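Long-range contacts in R.Ecl18kI (Enterobacter cloacae, PDB 2GB7), which recognises the double-stranded DNA sequence 5'-CCNGG-3' and cleaves it before the first C as a type II restriction endonuclease: residues Val166-Ser171 with Asp269-Glu274; Gln277-Gln282 with Asn298-Leu303; Lys182-Glu187 with Thr208-Phe213. The protein carries 1 engineered substitution. All blocks are in the same frame, centred on the assembly; numbering follows the deposited sequence.

Contact 1 of 3, residues Val166-Ser171 with Asp269-Glu274; sequences VVQYTS and DSEKEE
The carboxylate oxygen OE1 of Glu271 is met by carbon atoms of helix 166-171: it lies 3.7 Å from Gln168 CA, the same distance from Gln168 CG, and more loosely beside Ser171 CB. No hydrogen bond joins the two segments. The Glu271 chain, with CG anti to its backbone N (chi1 -172°) and extended beyond that atom, reaches across and slides past Val167 in the opposite direction. Val167 CG1 lies between Glu271 CG, at 3.6 Å, and Glu274 CB, while CG2 meets Glu274 CB and Glu274 O, both at 3.8 Å. Val167 thus sits between two residues about one helical turn apart. The Gln168 side chain crosses Glu271 at about a right angle, and its NE2 turns to the hydroxyl of Tyr267 instead of the carboxylate. Within the shorter helix, Val166 O accepts from Thr170 N and, on the opposite face of its carbonyl plane, from Thr170 OG1 at 2.9 Å. The axes run at 136°, 10.1 Å apart. This is modest surface packing of helix on helix, joining the short helix between strands 161-163 and 177-181 of the PDDEXK-type sheet to the start of helix 269-285, the first of the chain's last two helices.

Contact 2 of 3, residues Gln277-Gln282 with Asn298-Leu303; sequences QSILKQ and NRLSAL. Engineered in segment 277-282: Gln277 (natural residue Arg).
A C-terminal helical hairpin is closed here, helix 269-285 turning back through a short connection into helix 290-302. Ile279 and Leu300 form its middle: their side chains slide past each other in opposite directions, and Leu300 CD1 comes within 3.6 Å of Ile279 CG2 and 3.7 Å of Ile279 CB. The far end of the isoleucine, CD1, rests at 3.9 Å against Arg299 CB, and more distantly against Leu303 CD1. Leu280 crosses Leu300 at about a right angle. Their CD2 methyls approach to 3.4 Å, tighter than ordinary van der Waals contact, and Leu300 holds a chi1 of -141°, away from the staggered positions; whether this reflects real strain is doubtful. Arg299 passes obliquely across Ile279, whose CG1 lies near the guanidinium. The charged end continues beyond the helix pair, where NH2 makes a salt bridge with Asp140 and NH1 a hydrogen bond to the backbone oxygen of Val139. Ser278 and Gln282, one turn apart, address the same region: Ser278 OG and Gln282 NE2 also bond to Asp140, and Gln282 OE1 accepts from Val141 N. In addition, Gln282 NE2 donates to Ser278 O at 3.0 Å from above the carbonyl plane, while Gln282 N reaches that oxygen from the opposite face. With axes 9.9 Å apart and directions 161° from one another, the segments show the near-antiparallel, leucine- and isoleucine-lined interface of an alpha-helical hairpin, fastened by polar side chains to edge strand 140-141.

Contact 3 of 3, residues Lys182-Glu187 with Thr208-Phe213; sequences KTTLRE and TLDDSF. With nucleotides of chain B.
Leu185 lies across Thr208 at about a right angle, its CD2 3.7 Å from Thr208 OG1, while its CD1 branch meets Phe213 obliquely at 3.9 Å from CD2 of the ring. Asp210 crosses the same leucine near its base. With CG anti to its backbone N (chi1 -160°), the carboxylate turns toward the facing loop, where OD2 takes the Leu185 N-H on its anti lone pair in a short, nearly straight bond of 2.7 Å. The other oxygen, OD1, is gripped by Ser212 OG on its syn lone pair and by Ser212 N, the latter forming an Asx turn. Thr208 OG1 donates to Lys182 O at 2.8 Å and accepts from Asp210 N, an ST turn, while Leu209 N binds Thr183 O. Both loops follow adjacent parallel strands, 177-181 and 204-207, of the PDDEXK-type sheet, joined by a beta-alpha-beta crossover through helix 191-199, and the first loop carries the DNA-facing groups. Thr183 N donates to OP1 of DC4 of chain B. Arg186 points away from the second loop at its base. Its CG lies 3.3 Å from N7 of DG6 of chain B, and the bend at chi2 (-68°) then sets the direction of CD. Its guanidinium has C8 of that base over one face. NE donates to O6 and NH2 to N7 of DG7 of chain B, the latter at 2.9 Å, so that one guanine is read through two acceptors. A water accepts from Arg186 N and NH1 and donates to Asp210 OD2, linking the base-reading arginine to the aspartate that holds Leu185 N.

From the N terminus, the long helices come first and none of the three contacts begins before residue 166. Contact 1 opens there on the short helix preceding strand 177-181, and the chain then enters contact 3, which closes the loop-helix-strand excursion between strand 177-181 and the loop after strand 204-207, beside the DNA, before contact 1 is completed at 269-274. Contact 3 therefore lies wholly within the larger loop of contact 1. Contact 2 follows in series, closing the short C-terminal hairpin of helices 269-285 and 290-302. Contacts 1 and 2 share helix 269-285 and touch, bringing the sheet's outer part and the C-terminal hairpin together; contact 3 sits about 34 Å from either, centre to centre.

Contact 1 of 3, residues Val166-Ser171 with Asp269-Glu274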
loop_
_atom_site.group_PDB
_atom_site.type_symbol
_atom_site.label_atom_id
_atom_site.label_comp_id
_atom_site.label_asym_id
_atom_site.label_seq_id
_atom_site.Cartn_x
_atom_site.Cartn_y
_atom_site.Cartn_z
ATOM N N VAL F 166 -13.797 -17.917 16.028
ATOM C CA VAL F 166 -13.303 -16.907 16.986
ATOM C C VAL F 166 -13.560 -17.262 18.462
ATOM O O VAL F 166 -12.721 -16.983 19.302
ATOM C CB VAL F 166 -13.816 -15.472 16.669
ATOM C CG1 VAL F 166 -13.276 -15.033 15.316
ATOM C CG2 VAL F 166 -15.341 -15.403 16.674
ATOM N N VAL F 167 -14.699 -17.878 18.775
ATOM C CA VAL F 167 -15.001 -18.217 20.180
ATOM C C VAL F 167 -13.980 -19.211 20.718
ATOM O O VAL F 167 -13.417 -19.026 21.810
ATOM C CB VAL F 167 -16.441 -18.733 20.341
ATOM C CG1 VAL F 167 -16.707 -19.293 21.760
ATOM C CG2 VAL F 167 -17.417 -17.627 20.051
ATOM N N GLN F 168 -13.743 -20.260 19.934
ATOM C CA GLN F 168 -12.769 -21.268 20.315
ATOM C C GLN F 168 -11.389 -20.667 20.376
ATOM O O GLN F 168 -10.650 -20.958 21.303
ATOM C CB GLN F 168 -12.742 -22.403 19.312
ATOM C CG GLN F 168 -14.035 -23.218 19.298
ATOM C CD GLN F 168 -15.001 -22.724 18.213
ATOM O OE1 GLN F 168 -15.067 -21.526 17.891
ATOM N NE2 GLN F 168 -15.752 -23.659 17.640
ATOM N N TYR F 169 -11.032 -19.861 19.375
ATOM C CA TYR F 169 -9.714 -19.222 19.357
ATOM C C TYR F 169 -9.465 -18.403 20.636
ATOM O O TYR F 169 -8.408 -18.512 21.262
ATOM C CB TYR F 169 -9.528 -18.350 18.093
ATOM C CG TYR F 169 -8.125 -17.798 18.043
ATOM C CD1 TYR F 169 -7.105 -18.510 17.434
ATOM C CD2 TYR F 169 -7.801 -16.591 18.684
ATOM C CE1 TYR F 169 -5.799 -18.041 17.425
ATOM C CE2 TYR F 169 -6.502 -16.108 18.662
ATOM C CZ TYR F 169 -5.509 -16.858 18.047
ATOM O OH TYR F 169 -4.216 -16.395 18.032
ATOM N N THR F 170 -10.470 -17.643 21.041
ATOM C CA THR F 170 -10.381 -16.751 22.197
ATOM C C THR F 170 -10.204 -17.548 23.475
ATOM O O THR F 170 -9.469 -17.146 24.378
ATOM C CB THR F 170 -11.613 -15.876 22.256
ATOM O OG1 THR F 170 -11.605 -15.036 21.098
ATOM C CG2 THR F 170 -11.678 -14.994 23.524
ATOM N N SER F 171 -10.889 -18.681 23.547
ATOM C CA SER F 171 -10.706 -19.568 24.696
ATOM C C SER F 171 -9.274 -20.118 24.728
ATOM O O SER F 171 -8.586 -20.016 25.745
ATOM C CB SER F 171 -11.721 -20.707 24.675
ATOM O OG SER F 171 -11.613 -21.488 25.869
ATOM N N ASP F 269 -22.457 -25.181 27.829
ATOM C CA ASP F 269 -23.619 -24.502 27.261
ATOM C C ASP F 269 -23.296 -23.045 26.907
ATOM O O ASP F 269 -23.731 -22.541 25.863
ATOM C CB ASP F 269 -24.828 -24.616 28.202
ATOM C CG ASP F 269 -25.190 -26.072 28.522
ATOM O OD1 ASP F 269 -25.062 -26.949 27.640
ATOM O OD2 ASP F 269 -25.616 -26.345 29.663
ATOM N N SER F 270 -22.502 -22.398 27.761
ATOM C CA SER F 270 -22.017 -21.046 27.530
ATOM C C SER F 270 -21.222 -20.923 26.224
ATOM O O SER F 270 -21.527 -20.053 25.389
ATOM C CB SER F 270 -21.155 -20.588 28.709
ATOM O OG SER F 270 -20.454 -19.396 28.398
ATOM N N GLU F 271 -20.218 -21.782 26.041
ATOM C CA GLU F 271 -19.437 -21.730 24.795
ATOM C C GLU F 271 -20.302 -22.105 23.593
ATOM O O GLU F 271 -20.181 -21.506 22.525
ATOM C CB GLU F 271 -18.170 -22.600 24.840
ATOM C CG GLU F 271 -17.265 -22.374 23.606
ATOM C CD GLU F 271 -15.855 -22.937 23.737
ATOM O OE1 GLU F 271 -15.017 -22.619 22.866
ATOM O OE2 GLU F 271 -15.592 -23.722 24.678
ATOM N N LYS F 272 -21.153 -23.115 23.760
ATOM C CA LYS F 272 -22.059 -23.537 22.691
ATOM C C LYS F 272 -22.956 -22.395 22.221
ATOM O O LYS F 272 -23.148 -22.211 21.014
ATOM C CB LYS F 272 -22.898 -24.725 23.157
ATOM C CG LYS F 272 -23.700 -25.417 22.083
ATOM C CD LYS F 272 -24.430 -26.639 22.648
ATOM C CE LYS F 272 -23.430 -27.700 23.158
ATOM N NZ LYS F 272 -24.055 -28.723 24.062
ATOM N N GLU F 273 -23.493 -21.610 23.158
ATOM C CA GLU F 273 -24.349 -20.499 22.746
ATOM C C GLU F 273 -23.574 -19.340 22.089
ATOM O O GLU F 273 -24.098 -18.684 21.193
ATOM C CB GLU F 273 -25.311 -20.058 23.855
ATOM C CG GLU F 273 -24.755 -19.130 24.900
ATOM N N GLU F 274 -22.325 -19.121 22.492
ATOM C CA GLU F 274 -21.496 -18.109 21.840
ATOM C C GLU F 274 -21.144 -18.519 20.424
ATOM O O GLU F 274 -21.135 -17.691 19.508
ATOM C CB GLU F 274 -20.204 -17.871 22.602
ATOM C CG GLU F 274 -20.372 -17.256 23.977
ATOM C CD GLU F 274 -19.041 -17.142 24.681
ATOM O OE1 GLU F 274 -18.783 -17.962 25.589
ATOM O OE2 GLU F 274 -18.237 -16.263 24.295
#

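Contact 2 of 3, residues Gln277-Gln282 with Asn298-Leu303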
loop_
_atom_site.group_PDB
_atom_site.type_symbol
_atom_site.label_atom_id
_atom_site.label_comp_id
_atom_site.label_asym_id
_atom_site.label_seq_id
_atom_site.Cartn_x
_atom_site.Cartn_y
_atom_site.Cartn_z
ATOM N N GLN F 277 -24.155 -18.067 18.312
ATOM C CA GLN F 277 -24.278 -16.635 18.006
ATOM C C GLN F 277 -23.379 -16.203 16.852
ATOM O O GLN F 277 -23.820 -15.504 15.929
ATOM C CB GLN F 277 -23.949 -15.782 19.243
ATOM C CG GLN F 277 -25.017 -15.773 20.322
ATOM C CD GLN F 277 -24.619 -14.940 21.539
ATOM O OE1 GLN F 277 -23.462 -14.950 21.969
ATOM N NE2 GLN F 277 -25.585 -14.215 22.107
ATOM N N SER F 278 -22.120 -16.617 16.915
ATOM C CA SER F 278 -21.135 -16.295 15.890
ATOM C C SER F 278 -21.550 -16.805 14.504
ATOM O O SER F 278 -21.451 -16.089 13.521
ATOM C CB SER F 278 -19.774 -16.876 16.273
ATOM O OG SER F 278 -18.792 -16.442 15.347
ATOM N N ILE F 279 -22.019 -18.044 14.448
ATOM C CA ILE F 279 -22.490 -18.652 13.205
ATOM C C ILE F 279 -23.730 -17.917 12.686
ATOM O O ILE F 279 -23.772 -17.526 11.511
ATOM C CB ILE F 279 -22.834 -20.144 13.406
ATOM C CG1 ILE F 279 -21.556 -20.954 13.693
ATOM C CG2 ILE F 279 -23.546 -20.704 12.163
ATOM C CD1 ILE F 279 -21.802 -22.395 14.234
ATOM N N LEU F 280 -24.716 -17.713 13.572
ATOM C CA LEU F 280 -25.977 -17.045 13.202
ATOM C C LEU F 280 -25.704 -15.653 12.650
ATOM O O LEU F 280 -26.346 -15.223 11.701
ATOM C CB LEU F 280 -26.971 -17.006 14.376
ATOM C CG LEU F 280 -27.610 -18.348 14.773
ATOM C CD1 LEU F 280 -28.317 -18.259 16.112
ATOM C CD2 LEU F 280 -28.568 -18.869 13.695
ATOM N N LYS F 281 -24.736 -14.964 13.244
ATOM C CA LYS F 281 -24.247 -13.675 12.764
ATOM C C LYS F 281 -23.700 -13.756 11.338
ATOM O O LYS F 281 -23.972 -12.909 10.484
ATOM C CB LYS F 281 -23.127 -13.228 13.698
ATOM C CG LYS F 281 -22.739 -11.784 13.626
ATOM C CD LYS F 281 -23.223 -11.026 14.853
ATOM C CE LYS F 281 -22.549 -11.538 16.129
ATOM N NZ LYS F 281 -22.909 -10.697 17.313
ATOM N N GLN F 282 -22.920 -14.792 11.074
ATOM C CA GLN F 282 -22.342 -14.955 9.747
ATOM C C GLN F 282 -23.381 -15.354 8.703
ATOM O O GLN F 282 -23.315 -14.886 7.573
ATOM C CB GLN F 282 -21.193 -15.955 9.792
ATOM C CG GLN F 282 -20.002 -15.419 10.577
ATOM C CD GLN F 282 -18.981 -16.491 10.834
ATOM O OE1 GLN F 282 -18.092 -16.738 10.004
ATOM N NE2 GLN F 282 -19.088 -17.136 11.982
ATOM N N ASN F 298 -24.909 -26.360 8.587
ATOM C CA ASN F 298 -24.294 -27.647 8.964
ATOM C C ASN F 298 -23.511 -27.513 10.265
ATOM O O ASN F 298 -23.552 -28.395 11.126
ATOM C CB ASN F 298 -23.356 -28.177 7.886
ATOM C CG ASN F 298 -24.078 -28.571 6.622
ATOM O OD1 ASN F 298 -25.251 -28.975 6.651
ATOM N ND2 ASN F 298 -23.372 -28.481 5.491
ATOM N N ARG F 299 -22.800 -26.400 10.408
ATOM C CA ARG F 299 -22.048 -26.184 11.642
ATOM C C ARG F 299 -22.959 -25.968 12.838
ATOM O O ARG F 299 -22.671 -26.453 13.917
ATOM C CB ARG F 299 -21.070 -25.023 11.473
ATOM C CG ARG F 299 -19.922 -25.433 10.565
ATOM C CD ARG F 299 -19.082 -24.288 10.164
ATOM N NE ARG F 299 -18.500 -23.577 11.304
ATOM C CZ ARG F 299 -17.994 -22.354 11.193
ATOM N NH1 ARG F 299 -18.010 -21.760 10.015
ATOM N NH2 ARG F 299 -17.472 -21.736 12.242
ATOM N N LEU F 300 -24.039 -25.221 12.638
ATOM C CA LEU F 300 -25.049 -24.957 13.678
ATOM C C LEU F 300 -25.662 -26.291 14.110
ATOM O O LEU F 300 -25.788 -26.588 15.292
ATOM C CB LEU F 300 -26.134 -24.052 13.095
ATOM C CG LEU F 300 -26.774 -22.923 13.893
ATOM C CD1 LEU F 300 -25.739 -22.123 14.686
ATOM C CD2 LEU F 300 -27.518 -22.009 12.933
ATOM N N SER F 301 -26.028 -27.097 13.118
ATOM C CA SER F 301 -26.565 -28.433 13.332
ATOM C C SER F 301 -25.609 -29.321 14.149
ATOM O O SER F 301 -26.049 -30.048 15.045
ATOM C CB SER F 301 -26.889 -29.057 11.974
ATOM O OG SER F 301 -27.463 -30.324 12.128
ATOM N N ALA F 302 -24.312 -29.237 13.857
ATOM C CA ALA F 302 -23.283 -29.978 14.600
ATOM C C ALA F 302 -23.227 -29.665 16.103
ATOM O O ALA F 302 -22.757 -30.496 16.886
ATOM C CB ALA F 302 -21.914 -29.795 13.957
ATOM N N LEU F 303 -23.707 -28.490 16.517
ATOM C CA LEU F 303 -23.782 -28.156 17.953
ATOM C C LEU F 303 -24.911 -28.887 18.688
ATOM O O LEU F 303 -24.971 -28.879 19.926
ATOM C CB LEU F 303 -23.958 -26.651 18.162
ATOM C CG LEU F 303 -22.790 -25.755 17.769
ATOM C CD1 LEU F 303 -23.216 -24.308 17.880
ATOM C CD2 LEU F 303 -21.553 -26.049 18.635
#

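Contact 3 of 3, residues Lys182-Glu187 with Thr208-Phe213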
loop_
_atom_site.group_PDB
_atom_site.type_symbol
_atom_site.label_atom_id
_atom_site.label_comp_id
_atom_site.label_asym_id
_atom_site.label_seq_id
_atom_site.Cartn_x
_atom_site.Cartn_y
_atom_site.Cartn_z
ATOM N N LYS F 182 -2.676 -11.729 0.949
ATOM C CA LYS F 182 -2.232 -10.545 0.241
ATOM C C LYS F 182 -1.931 -11.000 -1.163
ATOM O O LYS F 182 -1.097 -11.873 -1.334
ATOM C CB LYS F 182 -0.948 -9.986 0.888
ATOM C CG LYS F 182 -1.220 -9.356 2.251
ATOM C CD LYS F 182 0.035 -8.702 2.803
ATOM C CE LYS F 182 -0.250 -8.121 4.210
ATOM N NZ LYS F 182 -1.412 -7.171 4.226
ATOM N N THR F 183 -2.592 -10.422 -2.165
ATOM C CA THR F 183 -2.389 -10.880 -3.535
ATOM C C THR F 183 -0.933 -10.709 -3.959
ATOM O O THR F 183 -0.359 -11.605 -4.585
ATOM C CB THR F 183 -3.321 -10.140 -4.507
ATOM O OG1 THR F 183 -3.158 -8.726 -4.335
ATOM C CG2 THR F 183 -4.769 -10.553 -4.266
ATOM N N THR F 184 -0.362 -9.537 -3.641
ATOM C CA THR F 184 1.077 -9.264 -3.800
ATOM C C THR F 184 1.564 -8.765 -2.459
ATOM O O THR F 184 0.752 -8.294 -1.646
ATOM C CB THR F 184 1.373 -8.183 -4.859
ATOM O OG1 THR F 184 0.549 -7.034 -4.630
ATOM C CG2 THR F 184 1.117 -8.725 -6.280
ATOM N N LEU F 185 2.863 -8.897 -2.225
ATOM C CA LEU F 185 3.488 -8.548 -0.937
ATOM C C LEU F 185 4.110 -7.176 -0.891
ATOM O O LEU F 185 3.979 -6.491 0.127
ATOM C CB LEU F 185 4.545 -9.584 -0.520
ATOM C CG LEU F 185 4.015 -11.006 -0.348
ATOM C CD1 LEU F 185 5.061 -11.946 0.330
ATOM C CD2 LEU F 185 2.731 -11.028 0.489
ATOM N N ARG F 186 4.788 -6.763 -1.970
ATOM C CA ARG F 186 5.678 -5.598 -1.897
ATOM C C ARG F 186 6.414 -5.557 -0.551
ATOM O O ARG F 186 7.011 -6.576 -0.134
ATOM C CB ARG F 186 4.912 -4.298 -2.202
ATOM C CG ARG F 186 4.327 -4.246 -3.628
ATOM C CD ARG F 186 5.462 -4.149 -4.666
ATOM N NE ARG F 186 4.943 -3.890 -6.009
ATOM C CZ ARG F 186 4.530 -4.828 -6.853
ATOM N NH1 ARG F 186 4.602 -6.118 -6.525
ATOM N NH2 ARG F 186 4.079 -4.474 -8.065
ATOM N N GLU F 187 6.375 -4.411 0.132
ATOM C CA GLU F 187 6.844 -4.328 1.538
ATOM C C GLU F 187 5.750 -4.559 2.602
ATOM O O GLU F 187 6.018 -4.609 3.831
ATOM C CB GLU F 187 7.505 -2.967 1.759
ATOM C CG GLU F 187 6.555 -1.951 2.321
ATOM C CD GLU F 187 5.476 -1.457 1.348
ATOM O OE1 GLU F 187 5.485 -1.823 0.146
ATOM O OE2 GLU F 187 4.588 -0.689 1.815
ATOM N N THR F 208 -0.582 -15.984 -0.707
ATOM C CA THR F 208 -0.248 -14.936 -1.711
ATOM C C THR F 208 -0.158 -15.503 -3.098
ATOM O O THR F 208 -0.002 -16.701 -3.258
ATOM C CB THR F 208 1.107 -14.213 -1.362
ATOM O OG1 THR F 208 1.284 -13.056 -2.200
ATOM C CG2 THR F 208 2.297 -15.139 -1.565
ATOM N N LEU F 209 -0.301 -14.634 -4.105
ATOM C CA LEU F 209 -0.063 -15.012 -5.486
ATOM C C LEU F 209 1.262 -14.464 -6.012
ATOM O O LEU F 209 1.626 -14.707 -7.164
ATOM C CB LEU F 209 -1.228 -14.513 -6.357
ATOM C CG LEU F 209 -2.535 -15.211 -5.995
ATOM C CD1 LEU F 209 -3.698 -14.725 -6.806
ATOM C CD2 LEU F 209 -2.421 -16.748 -6.100
ATOM N N ASP F 210 1.969 -13.715 -5.162
ATOM C CA ASP F 210 3.202 -13.026 -5.501
ATOM C C ASP F 210 4.280 -14.017 -5.903
ATOM O O ASP F 210 4.484 -15.001 -5.214
ATOM C CB ASP F 210 3.689 -12.247 -4.270
ATOM C CG ASP F 210 4.663 -11.133 -4.619
ATOM O OD1 ASP F 210 5.596 -11.340 -5.415
ATOM O OD2 ASP F 210 4.478 -10.034 -4.116
ATOM N N ASP F 211 4.960 -13.738 -7.011
ATOM C CA ASP F 211 6.050 -14.584 -7.508
ATOM C C ASP F 211 7.440 -14.014 -7.263
ATOM O O ASP F 211 8.436 -14.503 -7.831
ATOM C CB ASP F 211 5.870 -14.839 -9.028
ATOM C CG ASP F 211 5.836 -13.545 -9.870
ATOM O OD1 ASP F 211 6.154 -12.450 -9.377
ATOM O OD2 ASP F 211 5.486 -13.621 -11.072
ATOM N N SER F 212 7.525 -12.956 -6.462
ATOM C CA SER F 212 8.717 -12.130 -6.544
ATOM C C SER F 212 9.377 -11.842 -5.232
ATOM O O SER F 212 10.399 -11.157 -5.199
ATOM C CB SER F 212 8.426 -10.800 -7.278
ATOM O OG SER F 212 7.620 -9.974 -6.447
ATOM N N PHE F 213 8.831 -12.383 -4.147
ATOM C CA PHE F 213 9.404 -12.090 -2.830
ATOM C C PHE F 213 10.736 -12.819 -2.623
ATOM O O PHE F 213 10.980 -13.890 -3.191
ATOM C CB PHE F 213 8.396 -12.401 -1.712
ATOM C CG PHE F 213 7.871 -13.809 -1.740
ATOM C CD1 PHE F 213 8.522 -14.820 -1.022
ATOM C CD2 PHE F 213 6.728 -14.129 -2.463
ATOM C CE1 PHE F 213 8.051 -16.105 -1.024
ATOM C CE2 PHE F 213 6.240 -15.454 -2.481
ATOM C CZ PHE F 213 6.901 -16.434 -1.768
ATOM P P DC B 4 -4.371 -7.291 -0.689
ATOM O OP1 DC B 4 -4.513 -8.648 -1.272
ATOM O OP2 DC B 4 -3.447 -7.069 0.457
ATOM O "O5'" DC B 4 -3.960 -6.272 -1.842
ATOM C "C5'" DC B 4 -4.751 -6.146 -3.014
ATOM C "C4'" DC B 4 -4.182 -5.068 -3.906
ATOM O "O4'" DC B 4 -4.305 -3.790 -3.236
ATOM C "C3'" DC B 4 -2.701 -5.236 -4.249
ATOM O "O3'" DC B 4 -2.464 -4.844 -5.604
ATOM C "C2'" DC B 4 -2.010 -4.265 -3.307
ATOM C "C1'" DC B 4 -3.039 -3.153 -3.168
ATOM N N1 DC B 4 -2.960 -2.435 -1.888
ATOM C C2 DC B 4 -2.985 -1.028 -1.886
ATOM O O2 DC B 4 -3.164 -0.422 -2.952
ATOM N N3 DC B 4 -2.819 -0.371 -0.718
ATOM C C4 DC B 4 -2.644 -1.057 0.419
ATOM N N4 DC B 4 -2.422 -0.360 1.541
ATOM C C5 DC B 4 -2.671 -2.482 0.453
ATOM C C6 DC B 4 -2.831 -3.124 -0.714
ATOM P P DG B 6 -4.525 -2.215 -11.071
ATOM O OP1 DG B 6 -5.317 -1.666 -9.942
ATOM O OP2 DG B 6 -4.819 -1.765 -12.458
ATOM O "O5'" DG B 6 -2.981 -1.927 -10.823
ATOM C "C5'" DG B 6 -2.404 -2.016 -9.521
ATOM C "C4'" DG B 6 -0.939 -1.657 -9.596
ATOM O "O4'" DG B 6 -0.388 -1.396 -8.287
ATOM C "C3'" DG B 6 -0.042 -2.725 -10.219
ATOM O "O3'" DG B 6 0.963 -2.067 -10.985
ATOM C "C2'" DG B 6 0.598 -3.379 -9.008
ATOM C "C1'" DG B 6 0.786 -2.166 -8.133
ATOM N N9 DG B 6 0.992 -2.382 -6.709
ATOM C C8 DG B 6 1.062 -3.566 -6.014
ATOM N N7 DG B 6 1.292 -3.393 -4.738
ATOM C C5 DG B 6 1.373 -2.013 -4.592
ATOM C C6 DG B 6 1.621 -1.215 -3.443
ATOM O O6 DG B 6 1.842 -1.581 -2.285
ATOM N N1 DG B 6 1.603 0.146 -3.750
ATOM C C2 DG B 6 1.383 0.670 -5.002
ATOM N N2 DG B 6 1.386 2.008 -5.105
ATOM N N3 DG B 6 1.173 -0.062 -6.076
ATOM C C4 DG B 6 1.178 -1.383 -5.799
ATOM P P DG B 7 1.687 -2.845 -12.183
ATOM O OP1 DG B 7 0.612 -3.410 -13.036
ATOM O OP2 DG B 7 2.717 -3.741 -11.611
ATOM O "O5'" DG B 7 2.417 -1.683 -12.991
ATOM C "C5'" DG B 7 1.696 -0.530 -13.400
ATOM C "C4'" DG B 7 2.483 0.718 -13.078
ATOM O "O4'" DG B 7 2.631 0.839 -11.641
ATOM C "C3'" DG B 7 3.897 0.766 -13.653
ATOM O "O3'" DG B 7 4.174 2.122 -14.020
ATOM C "C2'" DG B 7 4.757 0.308 -12.488
ATOM C "C1'" DG B 7 4.007 0.867 -11.292
ATOM N N9 DG B 7 4.160 0.108 -10.055
ATOM C C8 DG B 7 4.170 -1.257 -9.907
ATOM N N7 DG B 7 4.295 -1.638 -8.662
ATOM C C5 DG B 7 4.378 -0.452 -7.949
ATOM C C6 DG B 7 4.520 -0.222 -6.554
ATOM O O6 DG B 7 4.590 -1.050 -5.640
ATOM N N1 DG B 7 4.573 1.135 -6.263
ATOM C C2 DG B 7 4.492 2.147 -7.187
ATOM N N2 DG B 7 4.560 3.394 -6.707
ATOM N N3 DG B 7 4.353 1.947 -8.488
ATOM C C4 DG B 7 4.306 0.635 -8.794
HETATM O O HOH W 1 5.640 -7.672 -4.476
#